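Local atomic coordinates of tryptophane-5-halogenase (Microbispora sp. ATCC PTA-5024, PDB entry 5UAO), a protein that probably uses bound FAD to chlorinate a tryptophan of a lanthipeptide at its 5-position during biosynthesis of NAI-107. Residues V79-L82 and H83-G87; L223-D226 and F227-D230. All coordinates share one frame; numbering follows the deposited sequence.

Overall arrangement
Contact 1 lies at the C-terminal end of helix 76-85, its centre about 15 Å from that of the chain, whereas contact 2 is farther out, about 27 Å from the chain centre, where a loop enters strand 227-230 of the eight-stranded mixed sheet. Their centres are about 25 Å apart, their nearest atoms about 12 Å, and they share no element. Both are local and part-buried: contact 1 buries Phe81, Leu82 and Leu86 but exposes Gly87; contact 2 buries Tyr225 and Tyr228 but exposes His224. In contact 1 backbone hydrogen bonds change spacing while an aromatic pair and a leucine pack beside them; in contact 2 a tyrosine hydroxyl and one water reach back to the main chain.

Contact 1. Residues V79-L82 and H83-G87; sequences VMFL and HHYLG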
loop_
_atom_site.group_PDB
_atom_site.type_symbol
_atom_site.label_atom_id
_atom_site.label_comp_id
_atom_site.label_asym_id
_atom_site.label_seq_id
_atom_site.Cartn_x
_atom_site.Cartn_y
_atom_site.Cartn_z
ATOM N N VAL A 79 -17.751 -11.542 -7.563
ATOM C CA VAL A 79 -19.189 -11.530 -7.248
ATOM C C VAL A 79 -19.788 -10.132 -7.089
ATOM O O VAL A 79 -20.870 -9.825 -7.672
ATOM C CB VAL A 79 -19.478 -12.356 -5.986
ATOM C CG1 VAL A 79 -20.961 -12.324 -5.637
ATOM C CG2 VAL A 79 -19.011 -13.815 -6.210
ATOM N N MET A 80 -19.097 -9.268 -6.341
ATOM C CA MET A 80 -19.446 -7.866 -6.266
ATOM C C MET A 80 -19.345 -7.085 -7.535
ATOM O O MET A 80 -20.221 -6.241 -7.848
ATOM C CB MET A 80 -18.672 -7.186 -5.152
ATOM C CG MET A 80 -19.072 -7.675 -3.778
ATOM S SD MET A 80 -18.297 -6.693 -2.478
ATOM C CE MET A 80 -16.650 -7.355 -2.591
ATOM N N PHE A 81 -18.267 -7.289 -8.279
ATOM C CA PHE A 81 -18.148 -6.668 -9.588
ATOM C C PHE A 81 -19.316 -6.967 -10.517
ATOM O O PHE A 81 -19.960 -6.059 -11.073
ATOM C CB PHE A 81 -16.797 -7.087 -10.223
ATOM C CG PHE A 81 -16.515 -6.417 -11.521
ATOM C CD1 PHE A 81 -15.888 -5.206 -11.567
ATOM C CD2 PHE A 81 -16.829 -7.045 -12.691
ATOM C CE1 PHE A 81 -15.671 -4.576 -12.799
ATOM C CE2 PHE A 81 -16.624 -6.440 -13.898
ATOM C CZ PHE A 81 -16.020 -5.208 -13.958
ATOM N N LEU A 82 -19.670 -8.238 -10.626
ATOM C CA LEU A 82 -20.746 -8.596 -11.509
ATOM C C LEU A 82 -22.043 -7.930 -11.070
ATOM O O LEU A 82 -22.745 -7.316 -11.893
ATOM C CB LEU A 82 -20.934 -10.128 -11.626
ATOM C CG LEU A 82 -19.764 -10.894 -12.301
ATOM C CD1 LEU A 82 -19.870 -12.385 -12.006
ATOM C CD2 LEU A 82 -19.678 -10.616 -13.805
ATOM N N HIS A 83 -22.398 -8.092 -9.799
ATOM C CA HIS A 83 -23.694 -7.700 -9.399
ATOM C C HIS A 83 -23.814 -6.175 -9.081
ATOM O O HIS A 83 -24.864 -5.571 -9.388
ATOM C CB HIS A 83 -24.230 -8.565 -8.287
ATOM C CG HIS A 83 -24.313 -10.034 -8.631
ATOM N ND1 HIS A 83 -24.966 -10.508 -9.747
ATOM C CD2 HIS A 83 -23.746 -11.111 -8.030
ATOM C CE1 HIS A 83 -24.808 -11.830 -9.815
ATOM N NE2 HIS A 83 -24.098 -12.222 -8.763
ATOM N N HIS A 84 -22.811 -5.595 -8.443
ATOM C CA HIS A 84 -22.867 -4.221 -8.019
ATOM C C HIS A 84 -22.376 -3.329 -9.152
ATOM O O HIS A 84 -23.109 -2.476 -9.604
ATOM C CB HIS A 84 -22.100 -3.951 -6.747
ATOM C CG HIS A 84 -22.764 -4.463 -5.513
ATOM N ND1 HIS A 84 -24.013 -4.044 -5.115
ATOM C CD2 HIS A 84 -22.356 -5.367 -4.581
ATOM C CE1 HIS A 84 -24.353 -4.663 -3.992
ATOM N NE2 HIS A 84 -23.360 -5.455 -3.638
ATOM N N TYR A 85 -21.180 -3.560 -9.667
ATOM C CA TYR A 85 -20.609 -2.644 -10.616
ATOM C C TYR A 85 -21.330 -2.731 -11.926
ATOM O O TYR A 85 -21.645 -1.678 -12.547
ATOM C CB TYR A 85 -19.146 -2.953 -10.837
ATOM C CG TYR A 85 -18.345 -1.848 -11.475
ATOM C CD1 TYR A 85 -17.882 -0.774 -10.704
ATOM C CD2 TYR A 85 -17.933 -1.938 -12.793
ATOM C CE1 TYR A 85 -17.073 0.210 -11.256
ATOM C CE2 TYR A 85 -17.151 -0.974 -13.366
ATOM C CZ TYR A 85 -16.747 0.106 -12.607
ATOM O OH TYR A 85 -15.991 1.054 -13.187
ATOM N N LEU A 86 -21.608 -3.952 -12.389
ATOM C CA LEU A 86 -22.291 -4.078 -13.680
ATOM C C LEU A 86 -23.836 -4.186 -13.516
ATOM O O LEU A 86 -24.537 -4.250 -14.539
ATOM C CB LEU A 86 -21.774 -5.242 -14.517
ATOM C CG LEU A 86 -20.270 -5.304 -14.910
ATOM C CD1 LEU A 86 -20.126 -6.511 -15.800
ATOM C CD2 LEU A 86 -19.795 -4.080 -15.654
ATOM N N GLY A 87 -24.352 -4.201 -12.287
ATOM C CA GLY A 87 -25.835 -4.240 -12.067
ATOM C C GLY A 87 -26.509 -5.490 -12.654
ATOM O O GLY A 87 -27.667 -5.465 -13.118
#
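Phe81 and Tyr85, one helical turn apart, bring their rings together beside backbone hydrogen bonds that change spacing toward the end of the helix. His83 N donates to Val79 O at 3.1 Å and His84 N to Met80 O at 2.7 Å, both with i to i+4 spacing. The next strong bond spans five residues: Leu86 N reaches Phe81 O at 3.0 Å, lying nearly along the C=O direction of Phe81. Tyr85 N lies between the two patterns, making only weak bonds to Met80 O and Phe81 O.

Among the apolar contacts, Phe81 CE1 meets Tyr85 CD2 at 3.5 Å. The ring planes are inclined by just 19°, but the centroids stand 5.2 Å apart, so the rings are slid past each other and scarcely overlap. In both residues CG is anti to the backbone N (chi1 -175° in Phe81, -163° in Tyr85), which sends the two rings out along the same flank of the helix. Another part of the Phe81 ring, CE2, approaches Leu86 CG at 4.0 Å. Helix 358-372 covers Phe81 and Tyr85, and helix 39-51 meets Tyr85 and Leu86.

The histidines take their polar partners outside this turn. His83 CD2 lies 3.9 Å from Val79 CG1, and Leu82 CB sits over one face of the imidazole; NE2 bonds to Tyr174 OH and ND1 to Ile88 O, which together fix the ring's rotation. His84 CD2 touches Met80 CG at 4.1 Å, while its NE2 bonds to Ala530 O.

The i to i+5 bond and the wider turn at 83-85, followed by Gly87 with positive phi, are characteristic of a helix C-terminus that widens into a pi-type turn before the chain leaves the helical path.

Contact 2. Residues L223-D226 and F227-D230; sequences LHYD and FYVD
The chain runs extended through Leu223, His224 and Tyr225, kinks at Asp226 (phi/psi -73°/-31°) and resumes an extended course from Phe227, so that Tyr228 can fold back on the residues before the kink. Its phenol supplies the polar link: Tyr225 N donates to Tyr228 OH at 3.0 Å with an N-H...O angle of 167°, a nearly straight bond. A water reinforces the same closure, hydrogen-bonded to Tyr225 O at 3.0 Å and to Tyr228 OH at 2.8 Å. It sits at the edge of the Tyr228 ring, close to the ring plane. A direct bond to the NH and a water shared with the carbonyl of Tyr225 anchor the end of the long Tyr228 side chain.

The apolar part of this meeting is between the two tyrosines, whose side chains cross at about a right angle. Tyr228 holds CG beside its backbone N, which turns the phenol back toward Tyr225. Tyr225 CB stands 4.0 Å above one face of the Tyr228 ring, displaced toward its rim. Tyr228 CE2, in turn, comes to the edge of the Tyr225 ring, 3.6 Å from Tyr225 CD2. The Tyr225 ring lies past the rim of the Tyr228 phenol instead of over it.

The Asp226 carboxylate finds its partners outside the bend, bonding to Arg30 N through OD2 and forming a salt bridge with Arg377 through OD1. Tyr225 packs on strands 31-35 and 56-61, while Tyr228 rests on Val212 and Leu215 of strand 211-217. The bend joins outermost strand 222-223 to strand 227-230, which lies parallel between strands 31-35 and 341-343.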
loop_
_atom_site.group_PDB
_atom_site.type_symbol
_atom_site.label_atom_id
_atom_site.label_comp_id
_atom_site.label_asym_id
_atom_site.label_seq_id
_atom_site.Cartn_x
_atom_site.Cartn_y
_atom_site.Cartn_z
ATOM N N LEU A 223 -13.140 1.820 -39.551
ATOM C CA LEU A 223 -13.810 2.092 -38.284
ATOM C C LEU A 223 -13.018 3.185 -37.521
ATOM O O LEU A 223 -11.757 3.197 -37.502
ATOM C CB LEU A 223 -13.883 0.806 -37.488
ATOM C CG LEU A 223 -14.388 -0.440 -38.209
ATOM C CD1 LEU A 223 -14.155 -1.631 -37.299
ATOM C CD2 LEU A 223 -15.885 -0.241 -38.536
ATOM N N HIS A 224 -13.738 4.102 -36.903
ATOM C CA HIS A 224 -13.109 5.183 -36.175
ATOM C C HIS A 224 -13.834 5.368 -34.891
ATOM O O HIS A 224 -15.072 5.498 -34.914
ATOM C CB HIS A 224 -13.198 6.539 -36.919
ATOM C CG HIS A 224 -12.687 7.696 -36.095
ATOM N ND1 HIS A 224 -11.360 8.090 -36.096
ATOM C CD2 HIS A 224 -13.313 8.500 -35.196
ATOM C CE1 HIS A 224 -11.202 9.109 -35.269
ATOM N NE2 HIS A 224 -12.369 9.370 -34.704
ATOM N N TYR A 225 -13.089 5.539 -33.800
ATOM C CA TYR A 225 -13.677 5.816 -32.461
ATOM C C TYR A 225 -12.805 6.836 -31.761
ATOM O O TYR A 225 -11.601 6.999 -32.074
ATOM C CB TYR A 225 -13.832 4.535 -31.566
ATOM C CG TYR A 225 -14.607 3.427 -32.258
ATOM C CD1 TYR A 225 -15.987 3.492 -32.399
ATOM C CD2 TYR A 225 -13.947 2.384 -32.877
ATOM C CE1 TYR A 225 -16.684 2.542 -33.125
ATOM C CE2 TYR A 225 -14.628 1.421 -33.583
ATOM C CZ TYR A 225 -16.009 1.511 -33.674
ATOM O OH TYR A 225 -16.606 0.547 -34.380
ATOM N N ASP A 226 -13.351 7.503 -30.776
ATOM C CA ASP A 226 -12.556 8.478 -30.023
ATOM C C ASP A 226 -11.544 7.793 -29.093
ATOM O O ASP A 226 -10.476 8.298 -28.875
ATOM C CB ASP A 226 -13.445 9.442 -29.228
ATOM C CG ASP A 226 -14.357 10.317 -30.138
ATOM O OD1 ASP A 226 -13.900 10.791 -31.216
ATOM O OD2 ASP A 226 -15.518 10.541 -29.734
ATOM N N PHE A 227 -11.891 6.612 -28.603
ATOM C CA PHE A 227 -11.014 5.836 -27.745
ATOM C C PHE A 227 -11.170 4.364 -28.105
ATOM O O PHE A 227 -12.267 3.918 -28.391
ATOM C CB PHE A 227 -11.365 6.035 -26.254
ATOM C CG PHE A 227 -10.279 5.583 -25.310
ATOM C CD1 PHE A 227 -9.229 6.454 -24.945
ATOM C CD2 PHE A 227 -10.277 4.303 -24.813
ATOM C CE1 PHE A 227 -8.223 6.053 -24.075
ATOM C CE2 PHE A 227 -9.288 3.881 -23.919
ATOM C CZ PHE A 227 -8.234 4.756 -23.573
ATOM N N TYR A 228 -10.082 3.607 -28.016
ATOM C CA TYR A 228 -10.113 2.170 -28.302
ATOM C C TYR A 228 -9.712 1.339 -27.069
ATOM O O TYR A 228 -8.674 1.622 -26.432
ATOM C CB TYR A 228 -9.098 1.852 -29.426
ATOM C CG TYR A 228 -9.338 2.662 -30.685
ATOM C CD1 TYR A 228 -8.889 3.970 -30.776
ATOM C CD2 TYR A 228 -10.052 2.132 -31.734
ATOM C CE1 TYR A 228 -9.168 4.715 -31.882
ATOM C CE2 TYR A 228 -10.347 2.896 -32.861
ATOM C CZ TYR A 228 -9.905 4.147 -32.948
ATOM O OH TYR A 228 -10.196 4.908 -34.120
ATOM N N VAL A 229 -10.426 0.254 -26.832
ATOM C CA VAL A 229 -9.990 -0.716 -25.811
ATOM C C VAL A 229 -9.466 -1.968 -26.570
ATOM O O VAL A 229 -10.158 -2.523 -27.444
ATOM C CB VAL A 229 -11.116 -1.076 -24.819
ATOM C CG1 VAL A 229 -10.569 -1.852 -23.644
ATOM C CG2 VAL A 229 -11.839 0.142 -24.244
ATOM N N ASP A 230 -8.210 -2.358 -26.308
ATOM C CA ASP A 230 -7.674 -3.540 -26.910
ATOM C C ASP A 230 -8.009 -4.788 -26.085
ATOM O O ASP A 230 -7.420 -5.040 -25.016
ATOM C CB ASP A 230 -6.171 -3.419 -27.112
ATOM C CG ASP A 230 -5.621 -4.584 -27.895
ATOM O OD1 ASP A 230 -6.310 -5.616 -28.052
ATOM O OD2 ASP A 230 -4.446 -4.493 -28.351
HETATM O O HOH W 1 -9.144 7.468 -33.781
#